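Local coordinates for periplasmic binding protein (Pseudomonas aeruginosa, PDB 2R79) that binds heme in the periplasm and probably delivers it to an inner-membrane importer, at residues 60-65 with 82-87; 65-70 with 88-93; 119-124 with 246-251. All coordinates share one frame; numbering follows the deposited sequence.

Interaction 1: 60-65 with 82-87; sequences PDILIG and GVRVET
Strands 62-65 and 85-87 are the two strands of a beta-alpha-beta unit whose crossover is helix 72-80, and they run parallel at the 85-87 edge of the four-stranded sheet. L63 is gripped by both of its backbone polar groups: its N reaches R84 O at 2.7 Å, and its O receives E86 N, also at 2.7 Å, nearly along the C=O axis. A longer, more bent bond joins G65 N to E86 O. On the face turned to helix 72-80, L63 and V85 lie side by side and point the same way, with L63 CD2 4.1 Å from V85 CG2. V83 CG1, anti to its backbone N, is the bump just ahead of strand 85-87; it drops between L63 CB (4.1 Å) and P60 CG (4.2 Å), while L78 of the crossover helix packs on L63. The other face carries I62, I64 and E86 and is partly covered by W107 of helix 94-108. Here I62 is extended (chi1 179°, chi2 177°), so its side chain crosses that of E86 at about a right angle, with I62 CD1 against the outside of the bend, 3.6 Å from E86 CG. The same methyl sits over the rim of one face of the R84 guanidinium, which also makes a cation-pi contact with W107. R84 NE ends 3.1 Å from E86 OE2, a salt bridge whose almost straight N-H...O bond meets the carboxylate from above its plane.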
loop_
_atom_site.group_PDB
_atom_site.type_symbol
_atom_site.label_atom_id
_atom_site.label_comp_id
_atom_site.label_asym_id
_atom_site.label_seq_id
_atom_site.Cartn_x
_atom_site.Cartn_y
_atom_site.Cartn_z
ATOM N N PRO A 60 0.689 -2.509 -38.717
ATOM C CA PRO A 60 -0.590 -1.821 -38.525
ATOM C C PRO A 60 -1.435 -1.667 -39.785
ATOM O O PRO A 60 -0.912 -1.422 -40.876
ATOM C CB PRO A 60 -0.160 -0.470 -37.976
ATOM C CG PRO A 60 1.089 -0.208 -38.754
ATOM C CD PRO A 60 1.806 -1.544 -38.678
ATOM N N ASP A 61 -2.746 -1.815 -39.628
ATOM C CA ASP A 61 -3.660 -1.641 -40.742
ATOM C C ASP A 61 -3.997 -0.157 -40.809
ATOM O O ASP A 61 -4.356 0.365 -41.865
ATOM C CB ASP A 61 -4.941 -2.444 -40.527
ATOM C CG ASP A 61 -4.738 -3.929 -40.731
ATOM O OD1 ASP A 61 -4.264 -4.313 -41.822
ATOM O OD2 ASP A 61 -5.058 -4.712 -39.810
ATOM N N ILE A 62 -3.867 0.525 -39.678
ATOM C CA ILE A 62 -4.176 1.942 -39.628
ATOM C C ILE A 62 -3.427 2.676 -38.533
ATOM O O ILE A 62 -3.187 2.143 -37.456
ATOM C CB ILE A 62 -5.696 2.164 -39.423
ATOM C CG1 ILE A 62 -6.008 3.661 -39.348
ATOM C CG2 ILE A 62 -6.157 1.463 -38.159
ATOM C CD1 ILE A 62 -7.490 3.972 -39.224
ATOM N N LEU A 63 -3.042 3.907 -38.835
ATOM C CA LEU A 63 -2.351 4.755 -37.884
ATOM C C LEU A 63 -3.203 6.009 -37.742
ATOM O O LEU A 63 -3.485 6.684 -38.732
ATOM C CB LEU A 63 -0.957 5.138 -38.393
ATOM C CG LEU A 63 -0.265 6.244 -37.581
ATOM C CD1 LEU A 63 -0.152 5.821 -36.124
ATOM C CD2 LEU A 63 1.109 6.539 -38.157
ATOM N N ILE A 64 -3.626 6.309 -36.521
ATOM C CA ILE A 64 -4.436 7.492 -36.287
ATOM C C ILE A 64 -3.701 8.481 -35.391
ATOM O O ILE A 64 -2.925 8.096 -34.515
ATOM C CB ILE A 64 -5.808 7.138 -35.640
ATOM C CG1 ILE A 64 -5.606 6.545 -34.246
ATOM C CG2 ILE A 64 -6.556 6.134 -36.513
ATOM C CD1 ILE A 64 -6.907 6.280 -33.509
ATOM N N GLY A 65 -3.949 9.762 -35.631
ATOM C CA GLY A 65 -3.326 10.811 -34.847
ATOM C C GLY A 65 -3.954 12.138 -35.214
ATOM O O GLY A 65 -4.850 12.187 -36.057
ATOM N N GLY A 82 2.844 1.807 -47.352
ATOM C CA GLY A 82 1.548 1.154 -47.411
ATOM C C GLY A 82 0.674 1.319 -46.178
ATOM O O GLY A 82 -0.467 0.845 -46.160
ATOM N N VAL A 83 1.191 1.986 -45.149
ATOM C CA VAL A 83 0.423 2.192 -43.921
ATOM C C VAL A 83 -0.684 3.236 -44.097
ATOM O O VAL A 83 -0.444 4.343 -44.579
ATOM C CB VAL A 83 1.334 2.649 -42.750
ATOM C CG1 VAL A 83 0.496 2.858 -41.500
ATOM C CG2 VAL A 83 2.430 1.620 -42.495
ATOM N N ARG A 84 -1.900 2.875 -43.704
ATOM C CA ARG A 84 -3.027 3.792 -43.797
ATOM C C ARG A 84 -2.945 4.806 -42.653
ATOM O O ARG A 84 -3.150 4.458 -41.487
ATOM C CB ARG A 84 -4.338 3.016 -43.712
ATOM C CG ARG A 84 -5.571 3.889 -43.711
ATOM C CD ARG A 84 -6.819 3.053 -43.531
ATOM N NE ARG A 84 -8.016 3.877 -43.407
ATOM C CZ ARG A 84 -9.240 3.387 -43.245
ATOM N NH1 ARG A 84 -9.427 2.075 -43.189
ATOM N NH2 ARG A 84 -10.276 4.207 -43.130
ATOM N N VAL A 85 -2.640 6.056 -42.988
ATOM C CA VAL A 85 -2.519 7.110 -41.984
ATOM C C VAL A 85 -3.712 8.059 -41.982
ATOM O O VAL A 85 -3.976 8.743 -42.971
ATOM C CB VAL A 85 -1.237 7.939 -42.205
ATOM C CG1 VAL A 85 -1.192 9.104 -41.235
ATOM C CG2 VAL A 85 -0.021 7.059 -42.024
ATOM N N GLU A 86 -4.428 8.095 -40.863
ATOM C CA GLU A 86 -5.589 8.964 -40.717
ATOM C C GLU A 86 -5.264 10.112 -39.770
ATOM O O GLU A 86 -4.577 9.927 -38.765
ATOM C CB GLU A 86 -6.775 8.184 -40.152
ATOM C CG GLU A 86 -7.306 7.080 -41.040
ATOM C CD GLU A 86 -7.875 7.597 -42.343
ATOM O OE1 GLU A 86 -8.622 8.598 -42.312
ATOM O OE2 GLU A 86 -7.588 6.991 -43.397
ATOM N N THR A 87 -5.763 11.299 -40.085
ATOM C CA THR A 87 -5.513 12.451 -39.237
ATOM C C THR A 87 -6.822 13.023 -38.729
ATOM O O THR A 87 -7.631 13.525 -39.502
ATOM C CB THR A 87 -4.751 13.553 -39.989
ATOM O OG1 THR A 87 -3.471 13.052 -40.398
ATOM C CG2 THR A 87 -4.548 14.770 -39.089
#

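Interaction 2: 65-70 with 88-93; sequences GTEEMG and LSAKPD
Two loops that follow neighbouring parallel strands, residues 65-70 after strand 62-65 and residues 88-93 after strand 85-87, meet at the C-terminal ends of the strands, the side on which the heme lies. The strand pairing runs on for one more bond: L88 N points nearly along the C=O axis of G65, 2.7 Å from G65 O. Beyond it the chains splay, and the E67 side chain bridges them. Its CG stands anti to the carbonyl carbon and the chain folds at chi2 (60°), which swings the carboxylate across to the backbone of 88-90. E67 OE1 takes the N-H of A90 with its syn lone pair at 2.8 Å (N-H...O angle 148°), a bond that helps set the rotation of the group. E67 OE2 lies 2.5 Å from L88 O, a closeness consistent with a protonated carboxyl. The A90 methyl is directed at the first loop: its CB lies 3.5 Å from T66 CB and 3.3 Å from E67 OE1, with E68 OE1 a little farther off at 4.0 Å. Each loop is shaped by turns of its own. T66 to M69 form a type I beta turn, closed by M69 N on T66 O, while S89 OG accepts K91 N in an ST turn; further along, D93 is the N-cap of helix 94-108, with its OD2 on A96 N. L88 packs against N100, L104 and W107 of that helix. E68 faces the heme side, its side chain about 6 Å from the ligand; its OE2 accepts Q47 NE2 and G242 N, and its chain touches R48 and V241 of the heme pocket.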
loop_
_atom_site.group_PDB
_atom_site.type_symbol
_atom_site.label_atom_id
_atom_site.label_comp_id
_atom_site.label_asym_id
_atom_site.label_seq_id
_atom_site.Cartn_x
_atom_site.Cartn_y
_atom_site.Cartn_z
ATOM N N GLY A 65 -3.949 9.762 -35.631
ATOM C CA GLY A 65 -3.326 10.811 -34.847
ATOM C C GLY A 65 -3.954 12.138 -35.214
ATOM O O GLY A 65 -4.850 12.187 -36.057
ATOM N N THR A 66 -3.497 13.215 -34.584
ATOM C CA THR A 66 -4.032 14.534 -34.884
ATOM C C THR A 66 -2.980 15.347 -35.629
ATOM O O THR A 66 -2.015 14.792 -36.156
ATOM C CB THR A 66 -4.427 15.295 -33.598
ATOM O OG1 THR A 66 -3.250 15.583 -32.831
ATOM C CG2 THR A 66 -5.388 14.468 -32.757
ATOM N N GLU A 67 -3.177 16.661 -35.673
ATOM C CA GLU A 67 -2.243 17.559 -36.342
ATOM C C GLU A 67 -0.893 17.518 -35.640
ATOM O O GLU A 67 0.149 17.617 -36.285
ATOM C CB GLU A 67 -2.762 19.000 -36.311
ATOM C CG GLU A 67 -4.108 19.209 -36.965
ATOM C CD GLU A 67 -5.205 18.386 -36.322
ATOM O OE1 GLU A 67 -5.371 18.475 -35.086
ATOM O OE2 GLU A 67 -5.902 17.652 -37.060
ATOM N N GLU A 68 -0.919 17.381 -34.317
ATOM C CA GLU A 68 0.308 17.347 -33.527
ATOM C C GLU A 68 1.107 16.051 -33.645
ATOM O O GLU A 68 2.095 15.861 -32.939
ATOM C CB GLU A 68 0.001 17.659 -32.053
ATOM C CG GLU A 68 -1.153 16.887 -31.448
ATOM C CD GLU A 68 -1.694 17.544 -30.183
ATOM O OE1 GLU A 68 -2.035 18.745 -30.244
ATOM O OE2 GLU A 68 -1.787 16.862 -29.135
ATOM N N MET A 69 0.681 15.165 -34.540
ATOM C CA MET A 69 1.393 13.910 -34.757
ATOM C C MET A 69 2.447 14.145 -35.833
ATOM O O MET A 69 2.164 14.763 -36.861
ATOM C CB MET A 69 0.431 12.806 -35.211
ATOM C CG MET A 69 1.133 11.577 -35.784
ATOM S SD MET A 69 0.009 10.227 -36.201
ATOM C CE MET A 69 -0.871 10.914 -37.618
ATOM N N GLY A 70 3.660 13.660 -35.592
ATOM C CA GLY A 70 4.730 13.839 -36.555
ATOM C C GLY A 70 6.033 13.175 -36.144
ATOM O O GLY A 70 6.032 12.273 -35.304
ATOM N N LEU A 88 -7.037 12.921 -37.423
ATOM C CA LEU A 88 -8.243 13.458 -36.820
ATOM C C LEU A 88 -7.926 14.858 -36.330
ATOM O O LEU A 88 -6.806 15.335 -36.504
ATOM C CB LEU A 88 -8.723 12.568 -35.670
ATOM C CG LEU A 88 -9.486 11.328 -36.146
ATOM C CD1 LEU A 88 -8.564 10.430 -36.949
ATOM C CD2 LEU A 88 -10.040 10.582 -34.955
ATOM N N SER A 89 -8.906 15.513 -35.720
ATOM C CA SER A 89 -8.724 16.878 -35.245
ATOM C C SER A 89 -8.454 17.015 -33.750
ATOM O O SER A 89 -9.132 16.402 -32.922
ATOM C CB SER A 89 -9.951 17.711 -35.613
ATOM O OG SER A 89 -9.833 19.032 -35.121
ATOM N N ALA A 90 -7.468 17.838 -33.410
ATOM C CA ALA A 90 -7.118 18.079 -32.014
ATOM C C ALA A 90 -7.732 19.392 -31.543
ATOM O O ALA A 90 -7.554 19.793 -30.398
ATOM C CB ALA A 90 -5.605 18.123 -31.849
ATOM N N LYS A 91 -8.461 20.060 -32.426
ATOM C CA LYS A 91 -9.081 21.330 -32.072
ATOM C C LYS A 91 -10.001 21.210 -30.859
ATOM O O LYS A 91 -10.781 20.268 -30.743
ATOM C CB LYS A 91 -9.841 21.898 -33.272
ATOM C CG LYS A 91 -8.916 22.262 -34.419
ATOM C CD LYS A 91 -9.677 22.829 -35.602
ATOM C CE LYS A 91 -8.739 23.118 -36.771
ATOM N NZ LYS A 91 -9.485 23.580 -37.983
ATOM N N PRO A 92 -9.907 22.178 -29.935
ATOM C CA PRO A 92 -10.672 22.282 -28.689
ATOM C C PRO A 92 -12.135 22.681 -28.844
ATOM O O PRO A 92 -12.537 23.730 -28.341
ATOM C CB PRO A 92 -9.909 23.345 -27.894
ATOM C CG PRO A 92 -8.556 23.415 -28.554
ATOM C CD PRO A 92 -8.890 23.240 -30.000
ATOM N N ASP A 93 -12.930 21.868 -29.534
ATOM C CA ASP A 93 -14.354 22.171 -29.687
ATOM C C ASP A 93 -15.191 20.935 -30.013
ATOM O O ASP A 93 -14.695 19.974 -30.594
ATOM C CB ASP A 93 -14.579 23.245 -30.756
ATOM C CG ASP A 93 -14.207 22.777 -32.140
ATOM O OD1 ASP A 93 -13.000 22.700 -32.443
ATOM O OD2 ASP A 93 -15.130 22.478 -32.924
#

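Interaction 3: 119-124 with 246-251; sequences LDYRQR and PRLPDG
P249 is the bump at the centre of this contact, projecting from the first turn of helix 248-259 into the notch between Y121 and R124 on one side of helix 111-135. The proline ring crosses the tyrosine at about a right angle, with P249 CD 3.6 Å from Y121 CE1. On its other flank P249 CB stands over the centre of one face of the R124 guanidinium, 3.6 Å from R124 CZ. R124 reaches that place by folding back at chi2 (-61°) and chi3 (-69°), which also carries its NH2 to D250 OD1 at 3.2 Å. This salt bridge lies close to the guanidinium plane but meets OD1 from above the carboxylate, the two planes being 53° apart. At the ring edge P246 CA also approaches Y121 CE1, at 4.1 Å. Farther out the hydroxyl ends beside L248, with Y121 OH 3.5 Å from L248 CB. That hydroxyl has a polar partner just before the second segment, donating to G245 O, so the tyrosine ties helix 111-135 to the loop leading into helix 248-259. Around this, L94 and L97 of helix 94-108 pack on Y121, W166 and V167 of helix 163-170 on L248, and E14 and W15 of helix 10-18 on P246. Helix 248-259 thus packs against helix 111-135, which is probably the long helix linking the two lobes, the feature characteristic of the periplasmic binding proteins for heme, ferric siderophores and vitamin B12.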
loop_
_atom_site.group_PDB
_atom_site.type_symbol
_atom_site.label_atom_id
_atom_site.label_comp_id
_atom_site.label_asym_id
_atom_site.label_seq_id
_atom_site.Cartn_x
_atom_site.Cartn_y
_atom_site.Cartn_z
ATOM N N LEU A 119 -23.655 11.864 -27.582
ATOM C CA LEU A 119 -24.833 12.255 -26.828
ATOM C C LEU A 119 -24.558 12.328 -25.327
ATOM O O LEU A 119 -24.915 13.311 -24.677
ATOM C CB LEU A 119 -25.974 11.276 -27.130
ATOM C CG LEU A 119 -27.350 11.497 -26.511
ATOM C CD1 LEU A 119 -27.849 12.908 -26.805
ATOM C CD2 LEU A 119 -28.310 10.459 -27.091
ATOM N N ASP A 120 -23.923 11.302 -24.770
ATOM C CA ASP A 120 -23.625 11.315 -23.340
ATOM C C ASP A 120 -22.675 12.455 -22.986
ATOM O O ASP A 120 -22.799 13.075 -21.933
ATOM C CB ASP A 120 -22.983 9.995 -22.895
ATOM C CG ASP A 120 -23.917 8.813 -23.032
ATOM O OD1 ASP A 120 -25.114 8.960 -22.704
ATOM O OD2 ASP A 120 -23.455 7.730 -23.455
ATOM N N TYR A 121 -21.724 12.722 -23.871
ATOM C CA TYR A 121 -20.744 13.766 -23.632
ATOM C C TYR A 121 -21.411 15.136 -23.513
ATOM O O TYR A 121 -21.211 15.847 -22.532
ATOM C CB TYR A 121 -19.725 13.788 -24.769
ATOM C CG TYR A 121 -18.388 14.388 -24.398
ATOM C CD1 TYR A 121 -17.444 13.642 -23.697
ATOM C CD2 TYR A 121 -18.043 15.684 -24.798
ATOM C CE1 TYR A 121 -16.185 14.159 -23.411
ATOM C CE2 TYR A 121 -16.786 16.215 -24.517
ATOM C CZ TYR A 121 -15.860 15.441 -23.826
ATOM O OH TYR A 121 -14.600 15.927 -23.580
ATOM N N ARG A 122 -22.217 15.495 -24.509
ATOM C CA ARG A 122 -22.892 16.785 -24.504
ATOM C C ARG A 122 -23.840 16.912 -23.318
ATOM O O ARG A 122 -24.008 17.995 -22.765
ATOM C CB ARG A 122 -23.630 16.998 -25.829
ATOM C CG ARG A 122 -22.722 16.800 -27.044
ATOM C CD ARG A 122 -23.231 17.503 -28.294
ATOM N NE ARG A 122 -24.674 17.374 -28.439
ATOM C CZ ARG A 122 -25.345 17.656 -29.551
ATOM N NH1 ARG A 122 -24.702 18.081 -30.628
ATOM N NH2 ARG A 122 -26.665 17.526 -29.582
ATOM N N GLN A 123 -24.435 15.797 -22.913
ATOM C CA GLN A 123 -25.352 15.789 -21.784
ATOM C C GLN A 123 -24.566 16.121 -20.519
ATOM O O GLN A 123 -25.034 16.872 -19.659
ATOM C CB GLN A 123 -25.991 14.405 -21.644
ATOM C CG GLN A 123 -27.142 14.332 -20.647
ATOM C CD GLN A 123 -28.430 14.924 -21.202
ATOM O OE1 GLN A 123 -28.898 14.525 -22.277
ATOM N NE2 GLN A 123 -29.009 15.875 -20.469
ATOM N N ARG A 124 -23.375 15.534 -20.405
ATOM C CA ARG A 124 -22.508 15.778 -19.266
ATOM C C ARG A 124 -22.167 17.269 -19.223
ATOM O O ARG A 124 -22.217 17.895 -18.167
ATOM C CB ARG A 124 -21.210 14.966 -19.395
ATOM C CG ARG A 124 -21.342 13.466 -19.142
ATOM C CD ARG A 124 -21.819 13.173 -17.726
ATOM N NE ARG A 124 -20.824 13.495 -16.701
ATOM C CZ ARG A 124 -19.713 12.794 -16.477
ATOM N NH1 ARG A 124 -19.438 11.718 -17.206
ATOM N NH2 ARG A 124 -18.878 13.162 -15.512
ATOM N N PRO A 246 -12.594 11.573 -23.340
ATOM C CA PRO A 246 -13.703 11.070 -22.521
ATOM C C PRO A 246 -13.630 11.337 -21.019
ATOM O O PRO A 246 -14.640 11.255 -20.327
ATOM C CB PRO A 246 -13.725 9.576 -22.850
ATOM C CG PRO A 246 -12.286 9.281 -23.118
ATOM C CD PRO A 246 -11.842 10.458 -23.946
ATOM N N ARG A 247 -12.448 11.665 -20.511
ATOM C CA ARG A 247 -12.308 11.927 -19.081
ATOM C C ARG A 247 -12.490 13.390 -18.702
ATOM O O ARG A 247 -12.552 13.714 -17.521
ATOM C CB ARG A 247 -10.947 11.443 -18.574
ATOM C CG ARG A 247 -10.773 9.925 -18.536
ATOM C CD ARG A 247 -9.379 9.567 -18.030
ATOM N NE ARG A 247 -8.340 10.123 -18.897
ATOM C CZ ARG A 247 -7.196 10.643 -18.462
ATOM N NH1 ARG A 247 -6.930 10.679 -17.164
ATOM N NH2 ARG A 247 -6.327 11.148 -19.328
ATOM N N LEU A 248 -12.583 14.276 -19.689
ATOM C CA LEU A 248 -12.747 15.697 -19.395
ATOM C C LEU A 248 -13.958 16.007 -18.527
ATOM O O LEU A 248 -13.873 16.837 -17.626
ATOM C CB LEU A 248 -12.806 16.517 -20.689
ATOM C CG LEU A 248 -11.436 16.670 -21.356
ATOM C CD1 LEU A 248 -11.559 17.490 -22.626
ATOM C CD2 LEU A 248 -10.469 17.344 -20.377
ATOM N N PRO A 249 -15.100 15.347 -18.775
ATOM C CA PRO A 249 -16.259 15.647 -17.931
ATOM C C PRO A 249 -15.965 15.441 -16.443
ATOM O O PRO A 249 -16.342 16.271 -15.613
ATOM C CB PRO A 249 -17.323 14.700 -18.467
ATOM C CG PRO A 249 -17.012 14.685 -19.930
ATOM C CD PRO A 249 -15.497 14.514 -19.924
ATOM N N ASP A 250 -15.288 14.349 -16.099
ATOM C CA ASP A 250 -14.955 14.106 -14.699
ATOM C C ASP A 250 -13.950 15.158 -14.260
ATOM O O ASP A 250 -13.979 15.612 -13.121
ATOM C CB ASP A 250 -14.360 12.712 -14.497
ATOM C CG ASP A 250 -15.363 11.605 -14.763
ATOM O OD1 ASP A 250 -16.462 11.629 -14.164
ATOM O OD2 ASP A 250 -15.052 10.703 -15.570
ATOM N N GLY A 251 -13.071 15.546 -15.181
ATOM C CA GLY A 251 -12.073 16.558 -14.886
ATOM C C GLY A 251 -12.722 17.903 -14.604
ATOM O O GLY A 251 -12.322 18.609 -13.682
#

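Overall arrangement
Interactions 1 and 2 are continuous: they share G65, their centres lie 14 Å apart, and their segments alternate along the chain, so the paired strands of one lead directly into the loops of the other. At the join T87 CG2 packs 3.8 Å from E67 OE2, and M69 SD lies 4.0 Å from I64 O. Interaction 2 is the one nearest the ligand site, the E68 side chain being about 6 Å from a heme and about 6 Å from the side chain of the axial ligand Y46. Interaction 3 stands apart: its centre is 19 Å from that of interaction 2 and 27 Å from that of interaction 1, with nearest atoms about 7 and 12 Å away.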